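Local coordinates for DCN1-like protein 3 (Homo sapiens, PDB 4GBA), which contributes to cullin neddylation, its DCUN1 domain binding cullins and the N-terminally acetylated NEDD8-conjugating E2 so that NEDD8 passes to the cullin, at residues Y15-E20 against L24-E29; L46-F51 against C57-K62. All blocks are in the same frame, centred on the assembly; numbering follows the deposited sequence.

Interaction 1 of 2, residues Y15-E20 against L24-E29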
loop_
_atom_site.group_PDB
_atom_site.type_symbol
_atom_site.label_atom_id
_atom_site.label_comp_id
_atom_site.label_asym_id
_atom_site.label_seq_id
_atom_site.Cartn_x
_atom_site.Cartn_y
_atom_site.Cartn_z
ATOM N N TYR A 15 20.872 -7.874 7.481
ATOM C CA TYR A 15 19.648 -7.210 7.911
ATOM C C TYR A 15 18.819 -8.154 8.770
ATOM O O TYR A 15 17.905 -7.743 9.482
ATOM C CB TYR A 15 18.845 -6.733 6.708
ATOM C CG TYR A 15 19.638 -5.844 5.781
ATOM C CD1 TYR A 15 19.947 -4.543 6.143
ATOM C CD2 TYR A 15 20.085 -6.305 4.538
ATOM C CE1 TYR A 15 20.672 -3.713 5.309
ATOM C CE2 TYR A 15 20.824 -5.477 3.691
ATOM C CZ TYR A 15 21.111 -4.178 4.088
ATOM O OH TYR A 15 21.828 -3.326 3.278
ATOM N N LYS A 16 19.173 -9.429 8.703
ATOM C CA LYS A 16 18.454 -10.481 9.407
ATOM C C LYS A 16 18.437 -10.276 10.926
ATOM O O LYS A 16 19.399 -9.775 11.514
ATOM C CB LYS A 16 19.072 -11.835 9.053
ATOM C CG LYS A 16 18.564 -13.006 9.849
ATOM C CD LYS A 16 19.407 -14.248 9.571
ATOM C CE LYS A 16 19.186 -15.313 10.633
ATOM N NZ LYS A 16 19.635 -14.858 11.983
ATOM N N ASP A 17 17.330 -10.681 11.541
ATOM C CA ASP A 17 17.169 -10.674 12.991
ATOM C C ASP A 17 18.112 -11.677 13.647
ATOM O O ASP A 17 18.335 -12.768 13.124
ATOM C CB ASP A 17 15.720 -11.023 13.352
ATOM C CG ASP A 17 15.407 -10.771 14.810
ATOM O OD1 ASP A 17 15.200 -9.599 15.165
ATOM O OD2 ASP A 17 15.363 -11.737 15.602
ATOM N N GLU A 18 18.654 -11.312 14.804
ATOM C CA GLU A 18 19.564 -12.193 15.527
ATOM C C GLU A 18 18.917 -13.533 15.855
ATOM O O GLU A 18 19.583 -14.561 15.832
ATOM C CB GLU A 18 20.050 -11.530 16.818
ATOM C CG GLU A 18 20.679 -10.143 16.630
ATOM C CD GLU A 18 19.644 -9.031 16.475
ATOM O OE1 GLU A 18 18.652 -9.217 15.732
ATOM O OE2 GLU A 18 19.825 -7.969 17.110
ATOM N N ARG A 19 17.621 -13.515 16.156
ATOM C CA ARG A 19 16.925 -14.706 16.626
ATOM C C ARG A 19 16.080 -15.362 15.526
ATOM O O ARG A 19 16.279 -16.530 15.202
ATOM C CB ARG A 19 16.063 -14.377 17.850
ATOM N N GLU A 20 15.142 -14.618 14.951
ATOM C CA GLU A 20 14.309 -15.160 13.884
ATOM C C GLU A 20 15.064 -15.288 12.562
ATOM O O GLU A 20 16.056 -14.612 12.347
ATOM C CB GLU A 20 13.068 -14.298 13.683
ATOM C CG GLU A 20 11.948 -14.587 14.658
ATOM C CD GLU A 20 10.719 -13.737 14.385
ATOM O OE1 GLU A 20 10.384 -12.892 15.249
ATOM O OE2 GLU A 20 10.093 -13.916 13.310
ATOM N N LEU A 24 13.365 -8.211 10.416
ATOM C CA LEU A 24 12.342 -7.500 11.176
ATOM C C LEU A 24 12.521 -5.992 10.997
ATOM O O LEU A 24 13.117 -5.556 10.004
ATOM C CB LEU A 24 12.367 -7.923 12.645
ATOM C CG LEU A 24 12.286 -9.448 12.823
ATOM C CD1 LEU A 24 12.331 -9.857 14.286
ATOM C CD2 LEU A 24 11.046 -10.026 12.152
ATOM N N GLU A 25 12.004 -5.201 11.940
ATOM C CA GLU A 25 11.980 -3.733 11.808
ATOM C C GLU A 25 13.349 -3.053 11.840
ATOM O O GLU A 25 13.549 -2.051 11.168
ATOM C CB GLU A 25 11.067 -3.096 12.868
ATOM C CG GLU A 25 11.335 -3.575 14.292
ATOM C CD GLU A 25 10.309 -4.608 14.759
ATOM O OE1 GLU A 25 9.962 -5.527 13.975
ATOM O OE2 GLU A 25 9.835 -4.487 15.909
ATOM N N GLU A 26 14.278 -3.578 12.631
ATOM C CA GLU A 26 15.601 -2.973 12.723
ATOM C C GLU A 26 16.341 -3.165 11.398
ATOM O O GLU A 26 16.872 -2.202 10.836
ATOM C CB GLU A 26 16.401 -3.537 13.905
ATOM C CG GLU A 26 15.685 -3.419 15.261
ATOM C CD GLU A 26 14.629 -4.522 15.490
ATOM O OE1 GLU A 26 14.353 -5.321 14.555
ATOM O OE2 GLU A 26 14.080 -4.596 16.619
ATOM N N GLY A 27 16.354 -4.401 10.892
ATOM C CA GLY A 27 16.916 -4.676 9.585
ATOM C C GLY A 27 16.210 -3.914 8.479
ATOM O O GLY A 27 16.851 -3.288 7.640
ATOM N N MET A 28 14.883 -3.959 8.476
ATOM C CA MET A 28 14.101 -3.282 7.447
ATOM C C MET A 28 14.520 -1.829 7.303
ATOM O O MET A 28 14.617 -1.299 6.187
ATOM C CB MET A 28 12.605 -3.346 7.778
ATOM C CG MET A 28 11.709 -2.854 6.648
ATOM S SD MET A 28 11.862 -3.931 5.194
ATOM C CE MET A 28 11.196 -5.466 5.844
ATOM N N GLU A 29 14.748 -1.190 8.447
ATOM C CA GLU A 29 15.116 0.227 8.512
ATOM C C GLU A 29 16.525 0.443 7.921
ATOM O O GLU A 29 16.720 1.306 7.066
ATOM C CB GLU A 29 14.976 0.758 9.962
ATOM C CG GLU A 29 15.275 2.251 10.151
ATOM C CD GLU A 29 16.768 2.592 10.058
ATOM O OE1 GLU A 29 17.594 1.857 10.641
ATOM O OE2 GLU A 29 17.117 3.591 9.395
HETATM O O HOH W 1 15.999 -7.304 11.715
HETATM O O HOH W 2 15.820 -7.396 14.356
#
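Y15 and G27 bring their backbones within 4.1 Å, CA to CA, where the loop 15-20 runs past the first turn of helix 25-34. Here Y15 O receives a CA-H...O contact from G27 CA at 3.2 Å; the absence of a side chain at G27 allows this close approach. One water ties the two backbones, donating to Y15 O and accepting from L24 N, the helix N-cap residue, and from G27 N at 3.0 Å. The helix-loop-strand-helix order of 7-13, 22-23 and 25-34, with strand 22-23 paired to 59-60, is consistent with an EF-hand-like unit.

D17 lays its carboxylate against L24, the chains crossing at a slant, and D17 OD1 presses on L24 CD1 at 3.0 Å. With D17 CG anti to the backbone N (chi1 -169°), OD2 turns back to the loop and accepts from R19 N at 2.9 Å, above the carboxylate plane, and from E20 N at 3.0 Å through its anti lone pair. The bond from R19 N closes an Asx turn, and the one from E20 N, three residues on, extends it to an Asx motif; together they hold the carboxylate's rotation. E20 OE1 reaches L24 CD1 at 3.7 Å. The Y15 ring meets F31 edge-to-face, while its hydroxyl bonds to D34.

Interaction 2 of 2, residues L46-F51 against C57-K62; sequences LLAWKF and CKFTRK
F51 and F59 carry this buried contact as an edge-to-face aromatic pair. The edge of the F51 ring points at the face of F59, with centroids 5.0 Å apart and planes at 64°. F51 CD2 sits 3.7 Å above the F59 plane, over the ring centre, so that all six ring carbons lie at nearly the same distance from it. F59 CG stands anti to its carbonyl carbon (chi1 -65°), which swings the ring off strand 59-60 toward the C-terminal end of helix 42-50.

Aliphatic packing adds to this. A48 meets F59 at the ring edge rather than the face, A48 CA 4.1 Å from F59 CE1, and L47 CG lies 4.1 Å above one face of F51. Beyond the pair, helix 61-71 supplies C68 against F51 and F64 against F59.

The backbone of F59 hydrogen-bonds to I23 in the short antiparallel sheet. A48 and F59 also each pack on a modified side chain of the bound peptide, consistent with its acetylated N-terminus. Replacing F59 with an alanine would probably open a gap between strand and helix, leaving the F51 edge without its aromatic face and the peptide without part of its wall. Across these two segments the contact is wholly apolar: it rests on shape, dispersion and the weak electrostatics of a ring edge against a ring face, with no charged or hydrogen-bonding group taking part.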
loop_
_atom_site.group_PDB
_atom_site.type_symbol
_atom_site.label_atom_id
_atom_site.label_comp_id
_atom_site.label_asym_id
_atom_site.label_seq_id
_atom_site.Cartn_x
_atom_site.Cartn_y
_atom_site.Cartn_z
ATOM N N LEU A 46 6.425 -1.208 -3.616
ATOM C CA LEU A 46 6.699 -2.060 -4.796
ATOM C C LEU A 46 7.601 -3.247 -4.455
ATOM O O LEU A 46 7.346 -4.367 -4.877
ATOM C CB LEU A 46 7.321 -1.257 -5.934
ATOM C CG LEU A 46 6.456 -0.157 -6.540
ATOM C CD1 LEU A 46 7.109 0.424 -7.801
ATOM C CD2 LEU A 46 5.092 -0.706 -6.855
ATOM N N LEU A 47 8.647 -2.991 -3.677
ATOM C CA LEU A 47 9.541 -4.044 -3.207
ATOM C C LEU A 47 8.782 -5.100 -2.418
ATOM O O LEU A 47 8.892 -6.285 -2.713
ATOM C CB LEU A 47 10.646 -3.440 -2.337
ATOM C CG LEU A 47 12.088 -3.916 -2.486
ATOM C CD1 LEU A 47 12.471 -4.141 -3.966
ATOM C CD2 LEU A 47 13.053 -2.919 -1.802
ATOM N N ALA A 48 8.016 -4.672 -1.411
ATOM C CA ALA A 48 7.217 -5.587 -0.603
ATOM C C ALA A 48 6.263 -6.391 -1.496
ATOM O O ALA A 48 6.059 -7.585 -1.290
ATOM C CB ALA A 48 6.427 -4.814 0.479
ATOM N N TRP A 49 5.676 -5.715 -2.481
ATOM C CA TRP A 49 4.824 -6.364 -3.464
ATOM C C TRP A 49 5.593 -7.479 -4.207
ATOM O O TRP A 49 5.202 -8.644 -4.161
ATOM C CB TRP A 49 4.259 -5.307 -4.426
ATOM C CG TRP A 49 3.542 -5.855 -5.658
ATOM C CD1 TRP A 49 2.527 -6.768 -5.684
ATOM C CD2 TRP A 49 3.777 -5.479 -7.028
ATOM N NE1 TRP A 49 2.113 -6.985 -6.978
ATOM C CE2 TRP A 49 2.865 -6.213 -7.823
ATOM C CE3 TRP A 49 4.673 -4.598 -7.656
ATOM C CZ2 TRP A 49 2.824 -6.096 -9.220
ATOM C CZ3 TRP A 49 4.633 -4.480 -9.046
ATOM C CH2 TRP A 49 3.714 -5.229 -9.812
ATOM N N LYS A 50 6.698 -7.109 -4.857
ATOM C CA LYS A 50 7.598 -8.063 -5.526
ATOM C C LYS A 50 8.062 -9.227 -4.631
ATOM O O LYS A 50 8.195 -10.358 -5.100
ATOM C CB LYS A 50 8.817 -7.325 -6.083
ATOM C CG LYS A 50 8.902 -7.350 -7.564
ATOM C CD LYS A 50 7.630 -6.862 -8.185
ATOM C CE LYS A 50 7.670 -7.082 -9.690
ATOM N NZ LYS A 50 8.061 -8.475 -9.969
ATOM N N PHE A 51 8.319 -8.952 -3.348
ATOM C CA PHE A 51 8.753 -10.002 -2.422
ATOM C C PHE A 51 7.562 -10.755 -1.845
ATOM O O PHE A 51 7.730 -11.712 -1.085
ATOM C CB PHE A 51 9.585 -9.423 -1.270
ATOM C CG PHE A 51 10.920 -8.859 -1.695
ATOM C CD1 PHE A 51 11.274 -8.791 -3.036
ATOM C CD2 PHE A 51 11.820 -8.409 -0.750
ATOM C CE1 PHE A 51 12.496 -8.274 -3.425
ATOM C CE2 PHE A 51 13.046 -7.895 -1.127
ATOM C CZ PHE A 51 13.385 -7.831 -2.470
ATOM N N CYS A 57 6.926 -4.586 7.568
ATOM C CA CYS A 57 8.150 -4.446 8.353
ATOM C C CYS A 57 8.837 -5.772 8.522
ATOM O O CYS A 57 9.638 -5.943 9.441
ATOM C CB CYS A 57 7.878 -3.845 9.743
ATOM S SG CYS A 57 7.106 -2.219 9.752
ATOM N N LYS A 58 8.519 -6.718 7.650
ATOM C CA LYS A 58 9.125 -8.032 7.746
ATOM C C LYS A 58 9.286 -8.684 6.378
ATOM O O LYS A 58 8.362 -8.664 5.557
ATOM C CB LYS A 58 8.291 -8.914 8.661
ATOM C CG LYS A 58 8.749 -10.365 8.712
ATOM C CD LYS A 58 7.942 -11.162 9.739
ATOM C CE LYS A 58 8.315 -12.648 9.723
ATOM N NZ LYS A 58 7.823 -13.402 10.922
ATOM N N PHE A 59 10.474 -9.228 6.129
ATOM C CA PHE A 59 10.710 -10.123 4.995
ATOM C C PHE A 59 11.247 -11.417 5.576
ATOM O O PHE A 59 12.342 -11.424 6.134
ATOM C CB PHE A 59 11.789 -9.585 4.053
ATOM C CG PHE A 59 11.437 -8.300 3.361
ATOM C CD1 PHE A 59 10.153 -8.059 2.911
ATOM C CD2 PHE A 59 12.417 -7.326 3.146
ATOM C CE1 PHE A 59 9.838 -6.880 2.251
ATOM C CE2 PHE A 59 12.113 -6.139 2.493
ATOM C CZ PHE A 59 10.814 -5.920 2.042
ATOM N N THR A 60 10.504 -12.512 5.459
ATOM C CA THR A 60 11.056 -13.809 5.855
ATOM C C THR A 60 12.202 -14.172 4.915
ATOM O O THR A 60 12.294 -13.651 3.797
ATOM C CB THR A 60 9.999 -14.937 5.789
ATOM O OG1 THR A 60 9.634 -15.161 4.424
ATOM C CG2 THR A 60 8.758 -14.569 6.597
ATOM N N ARG A 61 13.074 -15.069 5.358
ATOM C CA ARG A 61 14.127 -15.574 4.482
ATOM C C ARG A 61 13.615 -15.928 3.078
ATOM O O ARG A 61 14.221 -15.532 2.088
ATOM C CB ARG A 61 14.814 -16.781 5.110
ATOM C CG ARG A 61 15.780 -17.470 4.171
ATOM C CD ARG A 61 16.542 -18.594 4.852
ATOM N NE ARG A 61 17.810 -18.841 4.175
ATOM C CZ ARG A 61 18.983 -18.360 4.586
ATOM N NH1 ARG A 61 19.063 -17.624 5.693
ATOM N NH2 ARG A 61 20.082 -18.632 3.895
ATOM N N LYS A 62 12.503 -16.661 2.988
ATOM C CA LYS A 62 11.965 -17.071 1.696
ATOM C C LYS A 62 11.476 -15.919 0.820
ATOM O O LYS A 62 11.670 -15.925 -0.401
ATOM C CB LYS A 62 10.825 -18.083 1.864
ATOM C CG LYS A 62 10.375 -18.680 0.529
ATOM C CD LYS A 62 9.147 -19.560 0.666
ATOM C CE LYS A 62 8.634 -19.987 -0.704
ATOM N NZ LYS A 62 9.679 -20.735 -1.479
#

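Interactions 1 and 2 follow one another along the chain, their centres about 12 Å apart, and meet through M28 and F59. M28 of helix 25-34 points away from the loop 15-20, and M28 CE lies 3.5 Å from F59 CD2 and 3.6 Å from C57 C. M28, A48 and F59 each pack on a modified side chain of the bound peptide, so segment 24-29 and interaction 2 both border the E2 peptide site; E25 and E29 touch apolar side chains of the same peptide. Strands 22-23 and 59-60 pair between the two regions. Nearby, E20 OE2 and K58 NZ form a long, weak ion pair at 3.3 Å, and L24 touches K58.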